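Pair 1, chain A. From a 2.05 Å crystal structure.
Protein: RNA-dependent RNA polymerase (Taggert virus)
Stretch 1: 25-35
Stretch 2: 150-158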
# COMPACT_ATOMS: atom_id res chain seq x y z
N VAL A 25 7.02 -15.29 1.73
CA VAL A 25 6.83 -14.29 0.67
C VAL A 25 7.58 -14.70 -0.60
O VAL A 25 7.06 -14.53 -1.71
CB VAL A 25 7.25 -12.88 1.14
CG1 VAL A 25 6.29 -12.37 2.16
CG2 VAL A 25 8.67 -12.89 1.66
N GLU A 26 8.80 -15.22 -0.46
CA GLU A 26 9.62 -15.47 -1.64
C GLU A 26 9.19 -16.71 -2.43
O GLU A 26 9.67 -16.90 -3.55
CB GLU A 26 11.10 -15.60 -1.25
CG GLU A 26 11.65 -14.34 -0.58
CD GLU A 26 13.16 -14.27 -0.67
OE1 GLU A 26 13.83 -15.21 -0.18
OE2 GLU A 26 13.68 -13.27 -1.21
N ASP A 27 8.29 -17.53 -1.89
CA ASP A 27 7.69 -18.58 -2.71
C ASP A 27 6.78 -17.98 -3.78
O ASP A 27 6.56 -18.60 -4.83
CB ASP A 27 6.91 -19.56 -1.83
CG ASP A 27 7.79 -20.27 -0.83
OD1 ASP A 27 9.03 -20.08 -0.86
OD2 ASP A 27 7.23 -21.04 -0.01
N ILE A 28 6.25 -16.78 -3.54
CA ILE A 28 5.30 -16.16 -4.45
C ILE A 28 5.84 -14.87 -5.08
O ILE A 28 5.56 -14.62 -6.25
CB ILE A 28 3.96 -15.90 -3.72
CG1 ILE A 28 3.42 -17.20 -3.11
CG2 ILE A 28 2.95 -15.26 -4.65
CD1 ILE A 28 2.86 -18.19 -4.11
N PHE A 29 6.61 -14.07 -4.34
CA PHE A 29 7.06 -12.77 -4.81
C PHE A 29 8.58 -12.68 -4.82
O PHE A 29 9.28 -13.52 -4.27
CB PHE A 29 6.52 -11.63 -3.93
CG PHE A 29 5.03 -11.60 -3.82
CD1 PHE A 29 4.40 -12.04 -2.67
CD2 PHE A 29 4.25 -11.10 -4.86
CE1 PHE A 29 3.03 -12.01 -2.56
CE2 PHE A 29 2.88 -11.06 -4.75
CZ PHE A 29 2.26 -11.52 -3.60
N GLU A 30 9.06 -11.64 -5.49
CA GLU A 30 10.41 -11.13 -5.31
C GLU A 30 10.32 -9.82 -4.54
O GLU A 30 9.54 -8.93 -4.91
CB GLU A 30 11.11 -10.90 -6.65
CG GLU A 30 12.11 -9.76 -6.62
CD GLU A 30 12.96 -9.68 -7.86
OE1 GLU A 30 13.04 -10.70 -8.59
OE2 GLU A 30 13.54 -8.61 -8.11
N ILE A 31 11.09 -9.70 -3.46
CA ILE A 31 11.12 -8.48 -2.67
C ILE A 31 11.94 -7.44 -3.44
O ILE A 31 13.15 -7.59 -3.59
CB ILE A 31 11.69 -8.72 -1.28
CG1 ILE A 31 10.87 -9.77 -0.53
CG2 ILE A 31 11.75 -7.41 -0.49
CD1 ILE A 31 11.55 -10.31 0.72
N VAL A 32 11.27 -6.40 -3.93
CA VAL A 32 11.95 -5.29 -4.60
C VAL A 32 12.18 -4.22 -3.54
O VAL A 32 11.27 -3.47 -3.18
CB VAL A 32 11.15 -4.76 -5.79
CG1 VAL A 32 11.96 -3.70 -6.53
CG2 VAL A 32 10.77 -5.90 -6.72
N ASN A 33 13.41 -4.15 -3.03
CA ASN A 33 13.70 -3.29 -1.89
C ASN A 33 13.60 -1.82 -2.28
O ASN A 33 14.10 -1.40 -3.33
CB ASN A 33 15.09 -3.60 -1.34
CG ASN A 33 15.30 -5.07 -1.06
OD1 ASN A 33 15.90 -5.79 -1.86
ND2 ASN A 33 14.79 -5.54 0.08
N GLN A 34 12.96 -1.05 -1.42
CA GLN A 34 12.78 0.38 -1.58
C GLN A 34 13.68 1.14 -0.62
O GLN A 34 14.09 0.60 0.42
CB GLN A 34 11.31 0.76 -1.34
CG GLN A 34 10.35 0.08 -2.30
CD GLN A 34 10.71 0.34 -3.75
OE1 GLN A 34 10.89 1.49 -4.16
NE2 GLN A 34 10.81 -0.73 -4.54
N PRO A 35 14.02 2.39 -0.93
CA PRO A 35 14.92 3.15 -0.05
C PRO A 35 14.41 3.19 1.38
O PRO A 35 13.21 3.30 1.63
CB PRO A 35 14.95 4.54 -0.69
CG PRO A 35 14.69 4.28 -2.14
CD PRO A 35 13.73 3.12 -2.18
N HIS A 150 8.67 0.12 7.71
CA HIS A 150 9.17 0.13 6.34
C HIS A 150 8.21 -0.59 5.40
O HIS A 150 7.50 -1.52 5.80
CB HIS A 150 10.55 -0.52 6.28
CG HIS A 150 11.16 -0.53 4.91
ND1 HIS A 150 11.83 0.55 4.38
CD2 HIS A 150 11.22 -1.50 3.97
CE1 HIS A 150 12.26 0.25 3.17
NE2 HIS A 150 11.91 -0.99 2.90
N TYR A 151 8.21 -0.17 4.13
CA TYR A 151 7.41 -0.79 3.08
C TYR A 151 8.31 -1.15 1.91
O TYR A 151 9.13 -0.33 1.48
CB TYR A 151 6.30 0.15 2.60
CG TYR A 151 5.09 0.24 3.50
CD1 TYR A 151 4.07 -0.71 3.42
CD2 TYR A 151 4.95 1.28 4.41
CE1 TYR A 151 2.95 -0.62 4.23
CE2 TYR A 151 3.84 1.37 5.22
CZ TYR A 151 2.84 0.42 5.13
OH TYR A 151 1.73 0.50 5.94
N ASP A 152 8.16 -2.37 1.40
CA ASP A 152 8.83 -2.78 0.18
C ASP A 152 7.78 -3.22 -0.84
O ASP A 152 6.64 -3.52 -0.49
CB ASP A 152 9.83 -3.93 0.42
CG ASP A 152 11.11 -3.46 1.09
OD1 ASP A 152 11.67 -2.43 0.68
OD2 ASP A 152 11.56 -4.14 2.04
N TYR A 153 8.19 -3.24 -2.11
CA TYR A 153 7.33 -3.73 -3.18
C TYR A 153 7.51 -5.23 -3.35
O TYR A 153 8.61 -5.76 -3.18
CB TYR A 153 7.65 -3.02 -4.50
CG TYR A 153 6.74 -3.43 -5.63
CD1 TYR A 153 5.42 -3.01 -5.66
CD2 TYR A 153 7.20 -4.22 -6.68
CE1 TYR A 153 4.57 -3.38 -6.69
CE2 TYR A 153 6.36 -4.59 -7.72
CZ TYR A 153 5.05 -4.17 -7.72
OH TYR A 153 4.20 -4.52 -8.74
N LEU A 154 6.42 -5.92 -3.67
CA LEU A 154 6.44 -7.35 -3.95
C LEU A 154 6.02 -7.57 -5.40
O LEU A 154 4.92 -7.18 -5.79
CB LEU A 154 5.51 -8.11 -3.00
CG LEU A 154 5.93 -8.15 -1.52
CD1 LEU A 154 4.79 -8.67 -0.66
CD2 LEU A 154 7.18 -8.98 -1.33
N LYS A 155 6.90 -8.18 -6.18
CA LYS A 155 6.65 -8.45 -7.58
C LYS A 155 6.47 -9.95 -7.78
O LYS A 155 7.33 -10.73 -7.34
CB LYS A 155 7.81 -7.94 -8.44
CG LYS A 155 7.86 -8.51 -9.84
CD LYS A 155 9.21 -8.25 -10.48
CE LYS A 155 9.44 -9.15 -11.68
NZ LYS A 155 10.85 -9.65 -11.75
N PRO A 156 5.38 -10.38 -8.43
CA PRO A 156 5.17 -11.81 -8.65
C PRO A 156 6.38 -12.47 -9.29
O PRO A 156 7.00 -11.90 -10.19
CB PRO A 156 3.94 -11.85 -9.56
CG PRO A 156 3.20 -10.59 -9.23
CD PRO A 156 4.25 -9.56 -8.91
N ARG A 157 6.71 -13.67 -8.81
CA ARG A 157 7.95 -14.33 -9.19
C ARG A 157 8.03 -14.57 -10.69
O ARG A 157 9.05 -14.29 -11.33
CB ARG A 157 8.09 -15.65 -8.43
CG ARG A 157 9.37 -15.77 -7.61
CD ARG A 157 9.54 -17.18 -7.06
NE ARG A 157 10.75 -17.31 -6.25
CZ ARG A 157 11.15 -18.45 -5.68
NH1 ARG A 157 12.26 -18.47 -4.96
NH2 ARG A 157 10.43 -19.55 -5.82
N GLY A 158 6.95 -15.08 -11.28
CA GLY A 158 6.95 -15.38 -12.70
C GLY A 158 6.43 -14.26 -13.57
O GLY A 158 5.59 -14.48 -14.44
O HOH W 1 11.57 -15.08 -5.25
O HOH W 2 14.21 -3.83 2.35

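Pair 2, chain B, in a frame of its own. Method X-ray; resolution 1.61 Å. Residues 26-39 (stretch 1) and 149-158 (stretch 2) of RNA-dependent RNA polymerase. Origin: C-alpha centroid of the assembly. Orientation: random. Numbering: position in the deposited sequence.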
# COMPACT_ATOMS: atom_id res chain seq x y z
N ASN B 26 14.64 -6.95 -9.75
CA ASN B 26 14.86 -7.21 -8.33
C ASN B 26 14.73 -5.93 -7.51
O ASN B 26 15.49 -4.97 -7.71
CB ASN B 26 16.20 -7.88 -8.08
CG ASN B 26 16.24 -8.45 -6.70
OD1 ASN B 26 16.55 -7.73 -5.76
ND2 ASN B 26 15.82 -9.72 -6.54
N LEU B 27 13.78 -5.94 -6.57
CA LEU B 27 13.53 -4.79 -5.71
C LEU B 27 14.81 -4.24 -5.10
O LEU B 27 14.98 -3.02 -4.98
CB LEU B 27 12.58 -5.18 -4.57
CG LEU B 27 11.15 -5.42 -5.04
CD1 LEU B 27 10.33 -5.87 -3.87
CD2 LEU B 27 10.66 -4.14 -5.68
N ASN B 28 15.69 -5.11 -4.67
CA ASN B 28 16.78 -4.60 -3.87
C ASN B 28 17.91 -4.01 -4.70
O ASN B 28 18.89 -3.57 -4.11
CB ASN B 28 17.25 -5.68 -2.94
CG ASN B 28 16.20 -5.96 -1.85
OD1 ASN B 28 15.81 -7.10 -1.66
ND2 ASN B 28 15.73 -4.88 -1.17
N ASP B 29 17.76 -3.98 -6.02
CA ASP B 29 18.65 -3.17 -6.82
C ASP B 29 18.28 -1.70 -6.80
O ASP B 29 19.10 -0.85 -7.17
CB ASP B 29 18.68 -3.70 -8.25
CG ASP B 29 19.49 -4.98 -8.36
OD1 ASP B 29 20.39 -5.18 -7.49
OD2 ASP B 29 19.20 -5.76 -9.29
N TYR B 30 17.08 -1.38 -6.35
CA TYR B 30 16.58 -0.01 -6.41
C TYR B 30 16.11 0.50 -5.08
O TYR B 30 16.04 1.71 -4.90
CB TYR B 30 15.41 0.09 -7.42
CG TYR B 30 15.89 -0.31 -8.79
CD1 TYR B 30 16.46 0.62 -9.65
CD2 TYR B 30 15.83 -1.63 -9.19
CE1 TYR B 30 16.93 0.24 -10.89
CE2 TYR B 30 16.30 -2.02 -10.42
CZ TYR B 30 16.86 -1.09 -11.26
OH TYR B 30 17.32 -1.52 -12.49
N PHE B 31 15.73 -0.38 -4.17
CA PHE B 31 15.17 -0.01 -2.89
C PHE B 31 16.00 -0.58 -1.76
O PHE B 31 16.52 -1.70 -1.84
CB PHE B 31 13.72 -0.55 -2.72
CG PHE B 31 12.74 -0.00 -3.65
CD1 PHE B 31 12.16 1.25 -3.41
CD2 PHE B 31 12.32 -0.73 -4.77
CE1 PHE B 31 11.17 1.74 -4.21
CE2 PHE B 31 11.34 -0.21 -5.61
CZ PHE B 31 10.76 1.03 -5.31
N THR B 32 16.05 0.17 -0.67
CA THR B 32 16.41 -0.37 0.60
C THR B 32 15.15 -0.89 1.27
O THR B 32 14.14 -0.21 1.31
CB THR B 32 17.02 0.72 1.48
OG1 THR B 32 18.15 1.30 0.79
CG2 THR B 32 17.48 0.10 2.73
N SER B 33 15.22 -2.07 1.83
CA SER B 33 14.11 -2.54 2.64
C SER B 33 14.31 -2.12 4.08
O SER B 33 15.44 -1.95 4.57
CB SER B 33 13.94 -4.06 2.58
OG SER B 33 13.77 -4.49 1.24
N GLU B 34 13.19 -1.96 4.78
CA GLU B 34 13.20 -1.73 6.20
C GLU B 34 12.35 -2.79 6.91
O GLU B 34 11.30 -3.18 6.43
CB GLU B 34 12.69 -0.33 6.55
CG GLU B 34 12.45 -0.12 8.06
CD GLU B 34 13.73 0.22 8.81
OE1 GLU B 34 13.69 0.29 10.06
OE2 GLU B 34 14.77 0.44 8.15
N LYS B 35 12.84 -3.25 8.05
CA LYS B 35 12.17 -4.29 8.84
C LYS B 35 11.09 -3.68 9.74
O LYS B 35 11.36 -2.71 10.46
CB LYS B 35 13.23 -4.97 9.70
CG LYS B 35 13.92 -3.98 10.67
CD LYS B 35 15.28 -4.45 11.16
CE LYS B 35 16.41 -3.53 10.66
NZ LYS B 35 17.75 -4.21 10.68
N VAL B 36 9.87 -4.23 9.70
CA VAL B 36 8.86 -3.88 10.71
C VAL B 36 8.38 -5.17 11.35
O VAL B 36 8.49 -6.26 10.76
CB VAL B 36 7.66 -3.10 10.11
CG1 VAL B 36 8.10 -1.81 9.46
CG2 VAL B 36 6.86 -3.99 9.18
N PRO B 37 7.82 -5.08 12.54
CA PRO B 37 7.40 -6.31 13.25
C PRO B 37 6.36 -7.08 12.44
O PRO B 37 5.44 -6.50 11.86
CB PRO B 37 6.81 -5.78 14.57
CG PRO B 37 7.52 -4.50 14.80
CD PRO B 37 7.64 -3.88 13.39
N GLY B 38 6.51 -8.40 12.43
CA GLY B 38 5.72 -9.21 11.51
C GLY B 38 4.33 -9.65 11.95
O GLY B 38 3.85 -10.69 11.52
N ASP B 39 3.65 -8.87 12.74
CA ASP B 39 2.30 -9.24 13.09
C ASP B 39 1.32 -8.68 12.05
O ASP B 39 1.70 -8.02 11.08
CB ASP B 39 1.90 -8.76 14.48
CG ASP B 39 1.99 -7.23 14.63
OD1 ASP B 39 1.46 -6.49 13.78
OD2 ASP B 39 2.56 -6.74 15.65
N GLY B 149 3.60 -13.18 2.59
CA GLY B 149 2.55 -12.82 3.51
C GLY B 149 2.84 -11.64 4.41
O GLY B 149 1.97 -11.26 5.20
N HIS B 150 4.02 -11.04 4.33
CA HIS B 150 4.32 -9.89 5.16
C HIS B 150 4.56 -8.67 4.30
O HIS B 150 4.80 -8.77 3.09
CB HIS B 150 5.52 -10.19 6.08
CG HIS B 150 5.20 -11.21 7.13
ND1 HIS B 150 5.56 -12.54 7.02
CD2 HIS B 150 4.53 -11.11 8.31
CE1 HIS B 150 5.14 -13.20 8.08
NE2 HIS B 150 4.51 -12.36 8.88
N ILE B 151 4.34 -7.51 4.89
CA ILE B 151 4.53 -6.24 4.23
C ILE B 151 5.66 -5.54 4.94
O ILE B 151 5.72 -5.51 6.18
CB ILE B 151 3.25 -5.38 4.24
CG1 ILE B 151 2.20 -6.06 3.39
CG2 ILE B 151 3.54 -3.91 3.81
CD1 ILE B 151 1.00 -5.26 3.22
N GLU B 152 6.59 -5.02 4.14
CA GLU B 152 7.68 -4.20 4.64
C GLU B 152 7.76 -2.91 3.85
O GLU B 152 7.44 -2.87 2.65
CB GLU B 152 9.01 -4.96 4.54
CG GLU B 152 8.93 -6.41 5.07
CD GLU B 152 8.68 -6.52 6.59
OE1 GLU B 152 8.91 -5.52 7.31
OE2 GLU B 152 8.27 -7.63 7.06
N PRO B 153 8.14 -1.82 4.49
CA PRO B 153 8.39 -0.57 3.73
C PRO B 153 9.66 -0.67 2.87
O PRO B 153 10.63 -1.31 3.26
CB PRO B 153 8.56 0.47 4.85
CG PRO B 153 8.80 -0.28 6.09
CD PRO B 153 8.50 -1.71 5.91
N LEU B 154 9.65 -0.00 1.72
CA LEU B 154 10.83 0.17 0.88
C LEU B 154 11.16 1.65 0.81
O LEU B 154 10.26 2.47 0.78
CB LEU B 154 10.53 -0.33 -0.55
CG LEU B 154 10.19 -1.84 -0.60
CD1 LEU B 154 9.58 -2.06 -2.04
CD2 LEU B 154 11.47 -2.64 -0.33
N GLN B 155 12.45 2.00 0.70
CA GLN B 155 12.84 3.37 0.35
C GLN B 155 13.82 3.35 -0.81
O GLN B 155 14.64 2.43 -0.91
CB GLN B 155 13.46 4.07 1.57
CG GLN B 155 12.41 4.13 2.71
CD GLN B 155 12.84 4.92 3.92
OE1 GLN B 155 13.79 4.55 4.62
NE2 GLN B 155 12.10 6.00 4.21
N LEU B 156 13.73 4.37 -1.67
CA LEU B 156 14.65 4.45 -2.80
C LEU B 156 16.08 4.55 -2.30
O LEU B 156 16.35 5.22 -1.30
CB LEU B 156 14.32 5.64 -3.70
CG LEU B 156 13.24 5.27 -4.72
CD1 LEU B 156 13.05 6.40 -5.66
CD2 LEU B 156 13.69 4.05 -5.46
N MET B 157 16.96 3.80 -2.95
CA MET B 157 18.34 3.69 -2.49
C MET B 157 19.11 4.97 -2.75
O MET B 157 18.81 5.74 -3.67
CB MET B 157 19.06 2.55 -3.19
CG MET B 157 18.96 1.26 -2.42
SD MET B 157 20.04 0.00 -3.10
CE MET B 157 20.08 0.47 -4.80
N LYS B 158 20.15 5.14 -1.94
CA LYS B 158 21.05 6.29 -1.91
C LYS B 158 20.31 7.48 -1.31
O LYS B 158 19.76 7.39 -0.21
CB LYS B 158 21.61 6.61 -3.30
CG LYS B 158 22.44 5.47 -3.88
CD LYS B 158 22.76 5.70 -5.35
CE LYS B 158 23.90 4.79 -5.83
NZ LYS B 158 24.06 4.81 -7.31

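The sharpest difference between the two pairs lies where A:Tyr153 of pair 1 matches B:Pro153 of pair 2. A:Tyr153 closes a backbone ring of two hydrogen bonds with A:Val32: A:Val32 N donates to A:Tyr153 O (2.8 Å), and A:Tyr153 N to A:Val32 O (3.3 Å). Proline has no amide hydrogen, so in pair 2 only the first of these survives, from B:Glu34 N to B:Pro153 O (3.0 Å). The packing changes as well. A:Val32 CG2 lies at the edge of the tyrosine ring, 3.9 Å from A:Tyr153 CD2; at the proline, the matching B:Glu34 keeps CB 3.9 Å from B:Pro153 CG, and B:Val36, which matches A:Gln34, adds an apolar contact, its CG1 3.6 Å from B:Pro153 CD.

Despite this, the backbones superpose to 0.4 Å over 14 central residues. In each pair a short strand runs antiparallel to strand 150-156, at 147° in pair 1 and 145° in pair 2, with an axial approach of 4.3 Å. The buried areas are also similar, 816 and 840 Å². Three further backbone hydrogen bonds recur: A:Arg157 N to A:Ile28 O matches B:Met157 N to B:Tyr30 O (both 3.0 Å), and the reciprocal pair joining A:Glu30 and A:Lys155 is repeated between B:Thr32 and B:Gln155.

The best conserved packing unit is phenylalanine against leucine. A:Phe29 and B:Phe31 nearly coincide, as do A:Leu154 and B:Leu154. Each leucine covers one ring face, through A:Leu154 CB at 4.0 Å from the A:Phe29 centroid and B:Leu154 CD1 at 4.2 Å from that of B:Phe31. Beside this unit, A:Ile31 CG1 packs on A:Leu154 CD2 at 3.9 Å; the matching B:Ser33 instead places its OG 3.3 Å from B:Leu154 CD2 and accepts a hydrogen bond from B:Asn28 ND2 (B:Ser33 OG to B:Asn28 ND2, 3.1 Å).

An acidic side chain takes over where the strand pairing ends. A:Asp152 OD1 accepts from A:Gln34 N (2.8 Å) and B:Glu152 OE1 from B:Val36 N (2.9 Å). The glutamate is one methylene longer, but its m, m rotamer folds the chain so that its carboxylate serves the equivalent amide. A:Asp152 OD1 also accepts from A:His150 NE2 (2.7 Å); B:His150, in rotamer m rather than t, instead brings NE2 to 3.2 Å from B:Gly38 O.

On the face that carries A:Glu30, A:Val32, A:Tyr153 and A:Lys155, a long salt bridge links A:Glu30 OE1 to A:Lys155 NZ (4.0 Å), while the uncharged B:Thr32 and B:Gln155 form none. Near A:Arg157, water 1 bridges A:Arg157 NE (2.6 Å) and A:Phe29 O (2.9 Å).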